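Local coordinates for protein putative phosphosugar isomerase (Clostridium difficile, PDB 3G68) that probably binds phosphosugars through its two SIS domains and may isomerise them, at residues B[50-55]-B[149-154]; B[177-182]-B[307-312]; B[336-339]-B[343-346]. All coordinates share one frame; numbering follows the deposited sequence.

Overall arrangement
After helices 4-20 and 22-25 the chain forms strand 36-40 and then helix 43-59, which interaction 1 joins to helix 145-165, closing a loop of 93 residues with the other four strands of the first parallel sheet. Helix 170-184 follows; interaction 2 ties it to the loop before helix 316-324, and its 124 intervening residues hold the whole second sheet. Interaction 3 closes only three residues, joining a surface loop to helix 341-345 near the C terminus. The three loops run in series, neither nested nor crossed. Interactions 1 and 2, centres 11 Å apart, are joined by probable hydrogen bonds, K151-T311 and Y55-Y309. Interaction 3 stands apart, its nearest atoms about 19 Å from interaction 1.

Interaction 1. Residues B[50-55]-B[149-154]; sequences VQVQPY and CTKLNL
The flat amide of Q51 meets K151 through neither face: the lysine lies lower down, with K151 CD 3.7 Å from Q51 CG. Both ends of that amide are taken by the loop and helix start of the second half of the chain, OE1 by the backbone N of D222 and NE2 by the carbonyl of D218, which fixes its rotation. The chi2 bend of Q51 (58°) helps turn the amide that way. V52 makes the apolar part of the contact. Its CG2 sits on the root of K151, 3.7 Å from K151 CB, while CG1 reaches L154 CB at 3.9 Å. Further out, the K151 chain bends at chi3 and carries NZ to D222 OD1, a salt bridge, and to T311 OG1, so a buried ammonium is paired with a carboxylate and a hydroxyl. Over 50-55 and 149-154 the axes approach to 9.6 Å and cross at -23°. This is helix-helix packing within the SIS fold, a three-layer alpha-beta-alpha sandwich with a central parallel sheet flanked by helices: the helix after its first strand lies beside helix 145-165, and the polar ends of Q51 and K151 reach across to the second SIS half.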
loop_
_atom_site.group_PDB
_atom_site.type_symbol
_atom_site.label_atom_id
_atom_site.label_comp_id
_atom_site.label_asym_id
_atom_site.label_seq_id
_atom_site.Cartn_x
_atom_site.Cartn_y
_atom_site.Cartn_z
ATOM N N VAL B 50 -38.348 -35.326 22.095
ATOM C CA VAL B 50 -38.857 -34.405 23.100
ATOM C C VAL B 50 -38.292 -33.000 22.863
ATOM O O VAL B 50 -39.004 -32.003 22.918
ATOM C CB VAL B 50 -38.474 -34.853 24.535
ATOM C CG1 VAL B 50 -38.930 -33.836 25.563
ATOM C CG2 VAL B 50 -39.020 -36.225 24.867
ATOM N N GLN B 51 -36.993 -32.931 22.593
ATOM C CA GLN B 51 -36.336 -31.653 22.445
ATOM C C GLN B 51 -36.741 -30.879 21.208
ATOM O O GLN B 51 -36.968 -29.674 21.315
ATOM C CB GLN B 51 -34.802 -31.813 22.453
ATOM C CG GLN B 51 -34.030 -30.501 22.314
ATOM C CD GLN B 51 -34.374 -29.511 23.390
ATOM O OE1 GLN B 51 -34.508 -29.874 24.587
ATOM N NE2 GLN B 51 -34.499 -28.254 23.004
ATOM N N VAL B 52 -36.834 -31.557 20.066
ATOM C CA VAL B 52 -37.092 -30.897 18.774
ATOM C C VAL B 52 -38.585 -30.755 18.423
ATOM O O VAL B 52 -38.953 -29.867 17.661
ATOM C CB VAL B 52 -36.332 -31.627 17.650
ATOM C CG1 VAL B 52 -36.547 -30.974 16.304
ATOM C CG2 VAL B 52 -34.829 -31.636 18.027
ATOM N N GLN B 53 -39.441 -31.586 19.012
ATOM C CA GLN B 53 -40.875 -31.476 18.741
ATOM C C GLN B 53 -41.426 -30.046 18.816
ATOM O O GLN B 53 -42.192 -29.657 17.923
ATOM C CB GLN B 53 -41.698 -32.465 19.586
ATOM C CG GLN B 53 -43.211 -32.397 19.324
ATOM C CD GLN B 53 -43.912 -31.264 20.066
ATOM O OE1 GLN B 53 -43.483 -30.852 21.141
ATOM N NE2 GLN B 53 -45.035 -30.793 19.515
ATOM N N PRO B 54 -41.080 -29.269 19.863
ATOM C CA PRO B 54 -41.613 -27.903 19.864
ATOM C C PRO B 54 -41.208 -27.102 18.625
ATOM O O PRO B 54 -42.050 -26.459 18.000
ATOM C CB PRO B 54 -41.031 -27.283 21.135
ATOM C CG PRO B 54 -40.778 -28.444 22.042
ATOM C CD PRO B 54 -40.294 -29.525 21.089
ATOM N N TYR B 55 -39.934 -27.166 18.261
ATOM C CA TYR B 55 -39.448 -26.458 17.068
ATOM C C TYR B 55 -40.257 -26.827 15.865
ATOM O O TYR B 55 -40.697 -25.953 15.109
ATOM C CB TYR B 55 -37.982 -26.818 16.822
ATOM C CG TYR B 55 -37.352 -26.289 15.542
ATOM C CD1 TYR B 55 -36.913 -24.979 15.454
ATOM C CD2 TYR B 55 -37.127 -27.132 14.450
ATOM C CE1 TYR B 55 -36.328 -24.499 14.285
ATOM C CE2 TYR B 55 -36.510 -26.660 13.294
ATOM C CZ TYR B 55 -36.100 -25.349 13.230
ATOM O OH TYR B 55 -35.469 -24.859 12.091
ATOM N N CYS B 149 -26.502 -34.823 16.430
ATOM C CA CYS B 149 -26.727 -35.021 15.012
ATOM C C CYS B 149 -28.151 -35.521 14.714
ATOM O O CYS B 149 -28.654 -35.237 13.639
ATOM C CB CYS B 149 -25.676 -35.956 14.412
ATOM S SG CYS B 149 -24.001 -35.331 14.412
ATOM N N THR B 150 -28.809 -36.218 15.653
ATOM C CA THR B 150 -30.197 -36.702 15.457
ATOM C C THR B 150 -31.175 -35.511 15.611
ATOM O O THR B 150 -32.104 -35.324 14.803
ATOM C CB THR B 150 -30.525 -37.883 16.424
ATOM O OG1 THR B 150 -29.656 -38.999 16.109
ATOM C CG2 THR B 150 -32.000 -38.314 16.334
ATOM N N LYS B 151 -30.960 -34.674 16.632
ATOM C CA LYS B 151 -31.743 -33.448 16.767
ATOM C C LYS B 151 -31.613 -32.575 15.498
ATOM O O LYS B 151 -32.605 -32.082 14.989
ATOM C CB LYS B 151 -31.310 -32.636 17.969
ATOM C CG LYS B 151 -31.610 -33.294 19.315
ATOM C CD LYS B 151 -31.332 -32.307 20.452
ATOM C CE LYS B 151 -29.817 -32.023 20.665
ATOM N NZ LYS B 151 -29.580 -31.190 21.858
ATOM N N LEU B 152 -30.388 -32.400 15.001
ATOM C CA LEU B 152 -30.168 -31.622 13.778
ATOM C C LEU B 152 -30.937 -32.234 12.613
ATOM O O LEU B 152 -31.612 -31.530 11.878
ATOM C CB LEU B 152 -28.684 -31.569 13.410
ATOM C CG LEU B 152 -28.273 -30.808 12.148
ATOM C CD1 LEU B 152 -28.775 -29.363 12.120
ATOM C CD2 LEU B 152 -26.736 -30.807 12.073
ATOM N N ASN B 153 -30.835 -33.545 12.464
ATOM C CA ASN B 153 -31.503 -34.284 11.367
ATOM C C ASN B 153 -33.021 -34.079 11.363
ATOM O O ASN B 153 -33.636 -33.886 10.303
ATOM C CB ASN B 153 -31.166 -35.789 11.441
ATOM C CG ASN B 153 -30.714 -36.352 10.103
ATOM O OD1 ASN B 153 -29.872 -35.751 9.424
ATOM N ND2 ASN B 153 -31.244 -37.509 9.725
ATOM N N LEU B 154 -33.609 -34.105 12.558
ATOM C CA LEU B 154 -35.029 -33.807 12.767
ATOM C C LEU B 154 -35.385 -32.352 12.398
ATOM O O LEU B 154 -36.438 -32.099 11.821
ATOM C CB LEU B 154 -35.437 -34.075 14.204
ATOM C CG LEU B 154 -35.567 -35.548 14.604
ATOM C CD1 LEU B 154 -35.538 -35.690 16.121
ATOM C CD2 LEU B 154 -36.850 -36.129 14.010
#

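Interaction 2. Residues B[177-182]-B[307-312]; sequences INKILD and PYYQTF
Y309 lies across helix 170-184 between K179 and I180, and its ring can be followed outward from CB. That carbon leaves the backbone toward the helix, and chi1 of -53° sets CG beside the backbone N. CG only just meets I180 CG1, at 4.2 Å. Beyond it the two sides of the ring part company. On one, CD1 and then CE1 come under I180 CG1, CE1 at 3.4 Å, with I180 CD1 also near CE1. On the other, CD2 and CE2 lie against the base of K179, CE2 being 3.6 Å from K179 CB. CZ again has I180 CG1 close by. At the tip, OH is bound to E176 OE1 and to the hydroxyl of Y55.

The methylene I180 CG1 makes a CH-pi contact, 3.7 Å from the centroid of the Y309 ring and 25° off its normal; Y308 CB lies toward the rim of the opposite face. K179 runs on extended to a salt bridge from NZ to E176 OE2, so the E176 carboxylate takes the ammonium of K179 on one oxygen and the hydroxyl of Y309 on the other. I180 also uses its other branch, CG2, which stands 4.1 Å from F312 CE2, while T311 CG2 covers one face of the F312 ring at its centre. Elsewhere on the helix, N178 and D182 bind R14 of the second subunit. Within this double-SIS chain, helix 170-184, one of the helices between the two sheets in sequence, packs against the loop that follows the last strand of the second sheet.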
loop_
_atom_site.group_PDB
_atom_site.type_symbol
_atom_site.label_atom_id
_atom_site.label_comp_id
_atom_site.label_asym_id
_atom_site.label_seq_id
_atom_site.Cartn_x
_atom_site.Cartn_y
_atom_site.Cartn_z
ATOM N N ILE B 177 -30.666 -22.078 8.376
ATOM C CA ILE B 177 -29.421 -22.870 8.330
ATOM C C ILE B 177 -28.258 -22.070 8.922
ATOM O O ILE B 177 -27.472 -22.605 9.689
ATOM C CB ILE B 177 -29.056 -23.300 6.916
ATOM C CG1 ILE B 177 -30.103 -24.287 6.371
ATOM C CG2 ILE B 177 -27.649 -23.901 6.894
ATOM C CD1 ILE B 177 -30.332 -25.507 7.202
ATOM N N ASN B 178 -28.169 -20.793 8.577
ATOM C CA ASN B 178 -27.095 -19.936 9.091
ATOM C C ASN B 178 -27.173 -19.695 10.618
ATOM O O ASN B 178 -26.137 -19.642 11.263
ATOM C CB ASN B 178 -26.954 -18.679 8.245
ATOM C CG ASN B 178 -26.154 -18.959 6.959
ATOM O OD1 ASN B 178 -24.931 -19.149 7.008
ATOM N ND2 ASN B 178 -26.838 -19.043 5.835
ATOM N N LYS B 179 -28.382 -19.607 11.179
ATOM C CA LYS B 179 -28.545 -19.523 12.656
ATOM C C LYS B 179 -28.061 -20.807 13.351
ATOM O O LYS B 179 -27.376 -20.767 14.377
ATOM C CB LYS B 179 -30.009 -19.258 13.029
ATOM C CG LYS B 179 -30.499 -17.931 12.612
ATOM C CD LYS B 179 -31.957 -17.793 13.092
ATOM C CE LYS B 179 -32.508 -16.450 12.776
ATOM N NZ LYS B 179 -33.953 -16.494 12.962
ATOM N N ILE B 180 -28.415 -21.957 12.787
ATOM C CA ILE B 180 -27.973 -23.257 13.293
ATOM C C ILE B 180 -26.454 -23.303 13.214
ATOM O O ILE B 180 -25.795 -23.715 14.160
ATOM C CB ILE B 180 -28.597 -24.426 12.487
ATOM C CG1 ILE B 180 -30.110 -24.501 12.732
ATOM C CG2 ILE B 180 -27.965 -25.744 12.828
ATOM C CD1 ILE B 180 -30.858 -25.445 11.744
ATOM N N LEU B 181 -25.886 -22.840 12.104
ATOM C CA LEU B 181 -24.414 -22.809 11.963
ATOM C C LEU B 181 -23.769 -21.890 13.008
ATOM O O LEU B 181 -22.692 -22.179 13.533
ATOM C CB LEU B 181 -24.011 -22.411 10.533
ATOM C CG LEU B 181 -24.227 -23.476 9.465
ATOM C CD1 LEU B 181 -23.960 -22.885 8.052
ATOM C CD2 LEU B 181 -23.329 -24.722 9.721
ATOM N N ASP B 182 -24.443 -20.797 13.326
ATOM C CA ASP B 182 -23.979 -19.881 14.366
ATOM C C ASP B 182 -23.948 -20.591 15.744
ATOM O O ASP B 182 -23.043 -20.321 16.516
ATOM C CB ASP B 182 -24.879 -18.644 14.509
ATOM C CG ASP B 182 -24.719 -17.606 13.405
ATOM O OD1 ASP B 182 -23.732 -17.591 12.653
ATOM O OD2 ASP B 182 -25.609 -16.729 13.351
ATOM N N PRO B 307 -34.567 -19.797 21.363
ATOM C CA PRO B 307 -35.053 -20.870 22.230
ATOM C C PRO B 307 -34.942 -22.275 21.660
ATOM O O PRO B 307 -35.057 -23.235 22.417
ATOM C CB PRO B 307 -36.523 -20.505 22.457
ATOM C CG PRO B 307 -36.881 -19.688 21.300
ATOM C CD PRO B 307 -35.676 -18.929 20.910
ATOM N N TYR B 308 -34.733 -22.386 20.354
ATOM C CA TYR B 308 -34.610 -23.658 19.693
ATOM C C TYR B 308 -33.147 -24.023 19.462
ATOM O O TYR B 308 -32.733 -25.130 19.791
ATOM C CB TYR B 308 -35.341 -23.645 18.362
ATOM C CG TYR B 308 -36.776 -23.168 18.462
ATOM C CD1 TYR B 308 -37.721 -23.919 19.153
ATOM C CD2 TYR B 308 -37.189 -21.974 17.845
ATOM C CE1 TYR B 308 -39.035 -23.500 19.257
ATOM C CE2 TYR B 308 -38.515 -21.538 17.951
ATOM C CZ TYR B 308 -39.436 -22.320 18.645
ATOM O OH TYR B 308 -40.756 -21.929 18.754
ATOM N N TYR B 309 -32.361 -23.095 18.938
ATOM C CA TYR B 309 -30.965 -23.432 18.559
ATOM C C TYR B 309 -29.961 -23.509 19.706
ATOM O O TYR B 309 -28.865 -24.082 19.546
ATOM C CB TYR B 309 -30.457 -22.544 17.388
ATOM C CG TYR B 309 -31.398 -22.565 16.190
ATOM C CD1 TYR B 309 -31.956 -23.756 15.728
ATOM C CD2 TYR B 309 -31.741 -21.380 15.525
ATOM C CE1 TYR B 309 -32.845 -23.767 14.635
ATOM C CE2 TYR B 309 -32.583 -21.397 14.440
ATOM C CZ TYR B 309 -33.144 -22.582 14.005
ATOM O OH TYR B 309 -34.007 -22.595 12.936
ATOM N N GLN B 310 -30.342 -22.990 20.864
ATOM C CA GLN B 310 -29.534 -23.136 22.090
ATOM C C GLN B 310 -29.317 -24.598 22.431
ATOM O O GLN B 310 -28.407 -24.918 23.202
ATOM C CB GLN B 310 -30.190 -22.413 23.280
ATOM C CG GLN B 310 -31.539 -23.020 23.710
ATOM C CD GLN B 310 -32.189 -22.298 24.890
ATOM O OE1 GLN B 310 -31.536 -21.628 25.680
ATOM N NE2 GLN B 310 -33.489 -22.438 24.995
ATOM N N THR B 311 -30.159 -25.483 21.900
ATOM C CA THR B 311 -30.021 -26.917 22.114
ATOM C C THR B 311 -28.635 -27.438 21.672
ATOM O O THR B 311 -28.173 -28.440 22.150
ATOM C CB THR B 311 -31.156 -27.732 21.426
ATOM O OG1 THR B 311 -31.145 -29.085 21.915
ATOM C CG2 THR B 311 -30.999 -27.718 19.899
ATOM N N PHE B 312 -27.977 -26.762 20.748
ATOM C CA PHE B 312 -26.646 -27.208 20.303
ATOM C C PHE B 312 -25.498 -26.817 21.196
ATOM O O PHE B 312 -24.354 -27.114 20.859
ATOM C CB PHE B 312 -26.396 -26.770 18.860
ATOM C CG PHE B 312 -27.371 -27.356 17.938
ATOM C CD1 PHE B 312 -27.422 -28.746 17.779
ATOM C CD2 PHE B 312 -28.317 -26.564 17.289
ATOM C CE1 PHE B 312 -28.395 -29.320 16.942
ATOM C CE2 PHE B 312 -29.263 -27.145 16.449
ATOM C CZ PHE B 312 -29.295 -28.521 16.281
#

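Interaction 3. Residues B[336-339]-B[343-346]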
loop_
_atom_site.group_PDB
_atom_site.type_symbol
_atom_site.label_atom_id
_atom_site.label_comp_id
_atom_site.label_asym_id
_atom_site.label_seq_id
_atom_site.Cartn_x
_atom_site.Cartn_y
_atom_site.Cartn_z
ATOM N N PRO B 336 -20.692 -49.832 29.717
ATOM C CA PRO B 336 -21.726 -50.020 30.746
ATOM C C PRO B 336 -21.344 -50.951 31.899
ATOM O O PRO B 336 -20.385 -51.703 31.807
ATOM C CB PRO B 336 -22.908 -50.625 29.970
ATOM C CG PRO B 336 -22.316 -51.187 28.742
ATOM C CD PRO B 336 -21.155 -50.295 28.395
ATOM N N LYS B 337 -22.067 -50.802 33.001
ATOM C CA LYS B 337 -21.938 -51.616 34.211
ATOM C C LYS B 337 -21.917 -53.116 33.890
ATOM O O LYS B 337 -21.058 -53.840 34.373
ATOM C CB LYS B 337 -23.135 -51.323 35.126
ATOM C CG LYS B 337 -23.182 -52.126 36.454
ATOM C CD LYS B 337 -24.433 -51.812 37.248
ATOM C CE LYS B 337 -24.578 -52.697 38.473
ATOM N NZ LYS B 337 -23.649 -52.335 39.567
ATOM N N ASP B 338 -22.882 -53.549 33.079
ATOM C CA ASP B 338 -23.036 -54.953 32.697
ATOM C C ASP B 338 -23.218 -54.995 31.191
ATOM O O ASP B 338 -24.300 -54.692 30.672
ATOM C CB ASP B 338 -24.241 -55.569 33.442
ATOM C CG ASP B 338 -24.332 -57.097 33.269
ATOM O OD1 ASP B 338 -23.720 -57.640 32.315
ATOM O OD2 ASP B 338 -25.024 -57.763 34.080
ATOM N N THR B 339 -22.160 -55.373 30.471
ATOM C CA THR B 339 -22.238 -55.424 29.021
ATOM C C THR B 339 -23.217 -56.497 28.496
ATOM O O THR B 339 -23.633 -56.440 27.337
ATOM C CB THR B 339 -20.827 -55.559 28.379
ATOM O OG1 THR B 339 -20.153 -56.702 28.931
ATOM C CG2 THR B 339 -20.012 -54.274 28.684
HETATM N N MSE B 343 -28.750 -58.964 27.125
HETATM C CA MSE B 343 -28.708 -60.398 26.792
HETATM C C MSE B 343 -29.352 -61.217 27.901
HETATM O O MSE B 343 -30.103 -62.162 27.633
HETATM C CB MSE B 343 -27.274 -60.915 26.598
HETATM C CG MSE B 343 -26.484 -60.290 25.458
HETATM SE SE MSE B 343 -27.281 -60.511 23.700
HETATM C CE MSE B 343 -27.056 -62.392 23.406
ATOM N N LYS B 344 -29.035 -60.879 29.155
ATOM C CA LYS B 344 -29.597 -61.598 30.315
ATOM C C LYS B 344 -31.121 -61.460 30.412
ATOM O O LYS B 344 -31.803 -62.393 30.807
ATOM C CB LYS B 344 -28.956 -61.127 31.626
ATOM C CG LYS B 344 -27.503 -61.548 31.822
ATOM C CD LYS B 344 -26.917 -60.778 33.002
ATOM C CE LYS B 344 -25.496 -61.174 33.341
ATOM N NZ LYS B 344 -25.006 -60.411 34.541
ATOM N N LEU B 345 -31.645 -60.287 30.072
ATOM C CA LEU B 345 -33.099 -60.046 30.127
ATOM C C LEU B 345 -33.783 -60.712 28.943
ATOM O O LEU B 345 -34.845 -61.337 29.089
ATOM C CB LEU B 345 -33.425 -58.544 30.140
ATOM C CG LEU B 345 -33.617 -57.916 31.510
ATOM C CD1 LEU B 345 -34.967 -58.341 32.076
ATOM C CD2 LEU B 345 -32.489 -58.322 32.457
ATOM N N GLY B 346 -33.156 -60.559 27.780
ATOM C CA GLY B 346 -33.693 -61.026 26.515
ATOM C C GLY B 346 -34.393 -59.836 25.882
ATOM O O GLY B 346 -34.619 -58.808 26.540
HETATM O O HOH W 1 -26.341 -56.945 26.408
#
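D338 and K344 meet because each side chain leaves its backbone toward the other segment. D338 sends CG opposite its own backbone N (chi1 -171°), and K344, whose first torsion of -71° leaves CG anti to the carbonyl carbon, runs fully extended from there to NZ. The two approach from opposite directions and join in a salt bridge, K344 NZ to D338 OD2 at 2.7 Å. The ammonium comes to the syn lone pair of OD2, the side facing the other oxygen, yet it is held by OD2 alone: D338 OD1 stays 3.8 Å from K344 NZ. OD1 has its own work, accepting the backbone N-H of R340 two residues on, which closes an Asx turn. One carboxylate therefore bonds the turn with one oxygen and the helix with the other, and each bond should limit its rotation.

A second tie is made by water. It donates to the carbonyl O of T339 (2.9 Å) and accepts from the backbone N of M343, a selenomethionine, at 3.2 Å. T339 O and M343 N are four residues apart, the spacing of a direct helical bond, but here they lie 5.7 Å from each other and the water fills the role. K344 is exposed, and both charged residues touch a crystal neighbour, so the lattice may influence their poses. What results is a surface salt bridge with an Asx turn and a water-bridged backbone pair, joining the loop to the short helix 341-345 near the C terminus.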